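Local coordinates for protein copper-containing nitrite reductase (Hyphomicrobium denitrificans 1NES1, PDB 6TFO) that probably reduces nitrite to nitric oxide with electrons from cytochrome c, as a multi-domain enzyme that binds copper ions, at residues G197-V202 with R353-V358; V297-I302 with F363-H368. All blocks are in the same frame, centred on the assembly; numbering follows the deposited sequence.

Contact 1. Residues G197-V202 with R353-V358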
# COMPACT_ATOMS: atom_id res chain seq x y z
N GLY C 197 11.62 -19.37 -38.59
CA GLY C 197 10.96 -19.87 -39.81
C GLY C 197 11.95 -20.58 -40.75
O GLY C 197 13.14 -20.68 -40.45
N PRO C 198 11.47 -21.15 -41.88
CA PRO C 198 12.35 -21.85 -42.81
C PRO C 198 13.51 -20.94 -43.26
O PRO C 198 13.27 -19.76 -43.42
CB PRO C 198 11.42 -22.21 -43.98
CG PRO C 198 10.07 -22.32 -43.32
CD PRO C 198 10.06 -21.21 -42.29
N PHE C 199 14.71 -21.51 -43.38
CA PHE C 199 15.89 -20.86 -44.02
C PHE C 199 15.66 -20.83 -45.54
O PHE C 199 15.59 -21.88 -46.17
CB PHE C 199 17.19 -21.59 -43.65
CG PHE C 199 18.45 -20.86 -44.03
CD1 PHE C 199 18.91 -20.86 -45.34
CD2 PHE C 199 19.17 -20.16 -43.07
CE1 PHE C 199 20.07 -20.18 -45.68
CE2 PHE C 199 20.34 -19.49 -43.42
CZ PHE C 199 20.78 -19.50 -44.72
N LEU C 200 15.48 -19.64 -46.10
CA LEU C 200 15.25 -19.44 -47.55
C LEU C 200 16.60 -19.11 -48.20
O LEU C 200 17.33 -18.23 -47.70
CB LEU C 200 14.24 -18.32 -47.74
CG LEU C 200 12.93 -18.49 -46.97
CD1 LEU C 200 12.01 -17.29 -47.21
CD2 LEU C 200 12.23 -19.79 -47.37
N ARG C 201 16.94 -19.85 -49.26
CA ARG C 201 18.25 -19.80 -49.95
C ARG C 201 17.98 -19.67 -51.45
O ARG C 201 17.38 -20.60 -52.04
CB ARG C 201 19.08 -21.04 -49.63
CG ARG C 201 20.57 -20.86 -49.86
CD ARG C 201 21.37 -21.94 -49.16
NE ARG C 201 22.81 -21.66 -49.17
CZ ARG C 201 23.69 -22.14 -48.29
NH1 ARG C 201 23.31 -22.92 -47.29
NH2 ARG C 201 24.96 -21.82 -48.41
N VAL C 202 18.32 -18.52 -52.01
CA VAL C 202 18.22 -18.25 -53.47
C VAL C 202 19.56 -17.67 -53.95
O VAL C 202 20.50 -17.47 -53.12
CB VAL C 202 17.03 -17.30 -53.75
CG1 VAL C 202 15.72 -17.94 -53.30
CG2 VAL C 202 17.22 -15.92 -53.12
N ARG C 353 30.30 -22.75 -40.65
CA ARG C 353 29.64 -21.43 -40.86
C ARG C 353 28.34 -21.40 -40.04
O ARG C 353 27.52 -22.33 -40.18
CB ARG C 353 29.35 -21.14 -42.34
CG ARG C 353 28.40 -19.97 -42.52
CD ARG C 353 28.42 -19.36 -43.89
NE ARG C 353 28.38 -20.39 -44.90
CZ ARG C 353 29.26 -20.55 -45.87
NH1 ARG C 353 29.11 -21.55 -46.72
NH2 ARG C 353 30.28 -19.72 -46.01
N ILE C 354 28.14 -20.34 -39.26
CA ILE C 354 26.84 -20.04 -38.58
C ILE C 354 26.21 -18.82 -39.26
O ILE C 354 26.82 -17.73 -39.23
CB ILE C 354 27.03 -19.82 -37.07
CG1 ILE C 354 27.77 -21.00 -36.41
CG2 ILE C 354 25.69 -19.53 -36.42
CD1 ILE C 354 28.14 -20.77 -34.97
N PHE C 355 25.05 -19.02 -39.89
CA PHE C 355 24.09 -17.93 -40.23
C PHE C 355 23.35 -17.54 -38.95
O PHE C 355 22.53 -18.35 -38.45
CB PHE C 355 23.11 -18.38 -41.30
CG PHE C 355 23.74 -18.80 -42.59
CD1 PHE C 355 24.21 -17.86 -43.48
CD2 PHE C 355 23.86 -20.13 -42.91
CE1 PHE C 355 24.81 -18.25 -44.67
CE2 PHE C 355 24.45 -20.52 -44.11
CZ PHE C 355 24.92 -19.58 -44.99
N PHE C 356 23.66 -16.36 -38.41
CA PHE C 356 23.14 -15.86 -37.12
C PHE C 356 22.37 -14.56 -37.36
O PHE C 356 22.97 -13.58 -37.83
CB PHE C 356 24.26 -15.60 -36.10
CG PHE C 356 23.74 -15.06 -34.80
CD1 PHE C 356 23.06 -15.87 -33.91
CD2 PHE C 356 23.90 -13.72 -34.47
CE1 PHE C 356 22.57 -15.36 -32.71
CE2 PHE C 356 23.41 -13.21 -33.28
CZ PHE C 356 22.74 -14.03 -32.40
N GLY C 357 21.09 -14.56 -36.99
CA GLY C 357 20.23 -13.37 -37.09
C GLY C 357 19.48 -13.11 -35.81
O GLY C 357 19.23 -14.05 -35.05
N VAL C 358 19.12 -11.86 -35.58
CA VAL C 358 18.32 -11.44 -34.40
C VAL C 358 16.94 -11.02 -34.92
O VAL C 358 16.84 -9.94 -35.54
CB VAL C 358 19.02 -10.30 -33.64
CG1 VAL C 358 18.25 -9.92 -32.40
CG2 VAL C 358 20.44 -10.68 -33.28

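Contact 2. Residues V297-I302 with F363-H368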
# COMPACT_ATOMS: atom_id res chain seq x y z
N VAL C 297 20.97 -20.20 -36.77
CA VAL C 297 20.68 -19.75 -35.38
C VAL C 297 20.08 -18.33 -35.41
O VAL C 297 20.64 -17.45 -36.09
CB VAL C 297 21.93 -19.82 -34.49
CG1 VAL C 297 21.64 -19.27 -33.10
CG2 VAL C 297 22.47 -21.25 -34.40
N MET C 298 18.97 -18.13 -34.69
CA MET C 298 18.34 -16.80 -34.52
C MET C 298 18.00 -16.57 -33.04
O MET C 298 17.58 -17.52 -32.36
CB MET C 298 17.08 -16.67 -35.39
CG MET C 298 17.39 -16.59 -36.86
SD MET C 298 16.07 -15.83 -37.84
CE MET C 298 16.50 -14.09 -37.74
N GLN C 299 18.24 -15.34 -32.57
CA GLN C 299 18.02 -14.93 -31.16
C GLN C 299 16.76 -14.07 -31.13
O GLN C 299 16.59 -13.20 -32.00
CB GLN C 299 19.23 -14.18 -30.61
CG GLN C 299 19.01 -13.52 -29.26
CD GLN C 299 20.28 -12.88 -28.77
OE1 GLN C 299 21.37 -13.42 -28.96
NE2 GLN C 299 20.12 -11.73 -28.13
N GLY C 300 15.94 -14.28 -30.11
CA GLY C 300 14.79 -13.40 -29.85
C GLY C 300 14.42 -13.39 -28.39
O GLY C 300 15.03 -14.16 -27.60
N GLU C 301 13.45 -12.54 -28.06
CA GLU C 301 12.98 -12.32 -26.68
C GLU C 301 11.48 -12.68 -26.59
O GLU C 301 10.74 -12.52 -27.57
CB GLU C 301 13.22 -10.87 -26.24
CG GLU C 301 14.54 -10.25 -26.68
CD GLU C 301 14.44 -9.19 -27.76
OE1 GLU C 301 13.40 -8.49 -27.82
OE2 GLU C 301 15.41 -9.03 -28.53
N ILE C 302 11.06 -13.15 -25.42
CA ILE C 302 9.63 -13.37 -25.08
C ILE C 302 9.34 -12.62 -23.78
O ILE C 302 10.19 -12.64 -22.86
CB ILE C 302 9.31 -14.89 -25.06
CG1 ILE C 302 9.31 -15.46 -26.48
CG2 ILE C 302 8.01 -15.18 -24.33
CD1 ILE C 302 9.06 -16.95 -26.56
N PHE C 363 16.39 -6.33 -28.75
CA PHE C 363 17.76 -6.38 -28.18
C PHE C 363 18.83 -6.79 -29.22
O PHE C 363 18.64 -7.78 -29.97
CB PHE C 363 17.77 -7.33 -26.98
CG PHE C 363 17.15 -6.73 -25.75
CD1 PHE C 363 15.78 -6.66 -25.61
CD2 PHE C 363 17.95 -6.19 -24.76
CE1 PHE C 363 15.22 -6.08 -24.49
CE2 PHE C 363 17.38 -5.60 -23.64
CZ PHE C 363 16.02 -5.55 -23.51
N THR C 364 19.96 -6.07 -29.19
CA THR C 364 21.20 -6.32 -29.97
C THR C 364 22.01 -7.43 -29.27
O THR C 364 22.29 -7.30 -28.07
CB THR C 364 22.00 -5.02 -30.11
OG1 THR C 364 21.21 -4.11 -30.88
CG2 THR C 364 23.33 -5.20 -30.81
N SER C 365 22.36 -8.48 -30.00
CA SER C 365 23.14 -9.62 -29.45
C SER C 365 24.64 -9.33 -29.58
O SER C 365 25.06 -8.82 -30.63
CB SER C 365 22.79 -10.89 -30.15
OG SER C 365 23.50 -11.97 -29.57
N SER C 366 25.40 -9.59 -28.53
CA SER C 366 26.88 -9.59 -28.56
C SER C 366 27.33 -11.03 -28.81
O SER C 366 27.78 -11.70 -27.86
CB SER C 366 27.42 -8.97 -27.29
OG SER C 366 26.92 -7.64 -27.16
N PHE C 367 27.17 -11.51 -30.06
CA PHE C 367 27.25 -12.96 -30.39
C PHE C 367 28.70 -13.40 -30.29
O PHE C 367 29.59 -12.69 -30.81
CB PHE C 367 26.68 -13.27 -31.77
CG PHE C 367 26.64 -14.75 -32.07
CD1 PHE C 367 25.82 -15.59 -31.35
CD2 PHE C 367 27.45 -15.30 -33.05
CE1 PHE C 367 25.78 -16.95 -31.63
CE2 PHE C 367 27.40 -16.65 -33.33
CZ PHE C 367 26.58 -17.48 -32.62
N HIS C 368 28.92 -14.53 -29.63
CA HIS C 368 30.25 -15.04 -29.23
C HIS C 368 30.15 -16.54 -29.03
O HIS C 368 29.09 -17.02 -28.60
CB HIS C 368 30.73 -14.34 -27.97
CG HIS C 368 31.96 -14.94 -27.38
ND1 HIS C 368 33.24 -14.58 -27.78
CD2 HIS C 368 32.12 -15.85 -26.39
CE1 HIS C 368 34.13 -15.25 -27.07
NE2 HIS C 368 33.47 -16.02 -26.21
O HOH W 1 17.69 -10.35 -28.99

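Contact 1. Residues G197-V202 with R353-V358
Phe199, just before strand 200-203, meets Phe355 of strand 351-360. Phe199 CG is anti to the backbone N (chi1 -168°), which carries the ring toward Phe355. Phe355 CG stands beside its own backbone N, and its ring presents a face to the end of Phe199. The two side chains cross at about a right angle. Phe199 comes in with its far end: CZ sits over the centre of the Phe355 ring, 3.6 Å above its plane. Phe199 CE2 lies 3.6 Å from Phe355 CG, beside the root of that ring. The ring planes stand at 54° and the centroids are 4.8 Å apart, so the pair is oblique. The other face of Phe355 is met near its rim by CG of Arg353, from the same strand. The ring is thus held between an aromatic end and an aliphatic chain.

Arg201 adds an extended side chain that crosses Phe355. Its guanidinium turns one face to the far end of the ring, with Arg201 NH2 4.1 Å from Phe355 CZ. The guanidinium and ring planes are nearly perpendicular, at 84°. Arg201 NH2 also lies 4.5 Å from Arg353 NH1, which approaches the edge of the Arg201 group. Glu294 bridges the two arginines by salt bridges: OE1 to Arg201 NH1, OE2 to Arg353 NH1. Glu283 takes Arg201 NE in a further salt bridge.

The contact joins the edge of one cupredoxin domain, at and just before strand 200-203, to strand 351-360 of the following cupredoxin domain. Leu281 touches both phenylalanines, and Tyr296 meets Phe199 edge-to-face. The chemistry implies an aromatic centre bordered by two arginines that share the carboxylate of Glu294, which probably offsets their closeness.

Contact 2. Residues V297-I302 with F363-H368
Glu301 OE2 is gripped by the backbone N of Phe363 and by a bound water. The N-H of Phe363 reaches Glu301 OE2 at 2.9 Å with an angle of 157° at the hydrogen. It arrives from above the carboxylate plane, 44° out of it. The water donates to Glu301 OE2 at 2.7 Å and also to Phe363 O. It accepts from Gln299 NE2 at 2.9 Å. One water therefore links two side chains of strand 293-302 to the backbone of Phe363.

The chain of Glu301 is bent (chi2 108°), which turns the carboxylate back to the start of segment 363-368. Glu301 OE1 lies in the plane of the Phe363 ring, at its edge, 3.7 Å from Phe363 CD1. Tyr303 OH and Asn362 N bond to this second oxygen. An alanine in place of Glu301 would probably leave the N-H of Phe363 and the bridging water without their carboxylate partner, and Tyr303 OH without its mate.

Gln299 makes the shorter direct bond. Ser365 OG donates to Gln299 OE1 at 2.6 Å, tilted out of the carbonyl plane. The Gln299 chain is extended, and this carries its amide across to Ser365. Its NE2 also bonds Asp418 OD2, so both ends of the amide are engaged and its rotation is fixed.

Ser365 lies about 8 Å, side chain to side chain, from His419, a copper ligand of this protein. His368 meets that histidine edge-to-face and stacks on His227 of a neighbouring subunit. Strand 293-302 lies between strands 328-331 and 351-360. Strand 365-370 runs beside strand 412-418 in the facing sheet of the same cupredoxin beta-sandwich. The side-chain bonds and the water tie these sheets together, and Phe356 touches both segments.

In the fold
From the N terminus, the chain first passes segment 197-202, on an outer strand of one sheet. It then runs through 297-302 before reaching 353-358, where contact 1 closes a loop of 150 residues. After a short turn the chain reaches 363-368, and contact 2 closes a shorter loop of 60 residues. The two loops cross, because their segments alternate. Strands 293-302 and 351-360 are parallel neighbours in one sheet, and the backbone joins the contacts there: Val297 N meets Phe355 O at 3.0 Å. From this shared sheet, contact 1 joins two successive cupredoxin domains through strand 200-203. Contact 2 ties the two sheets within the second of them.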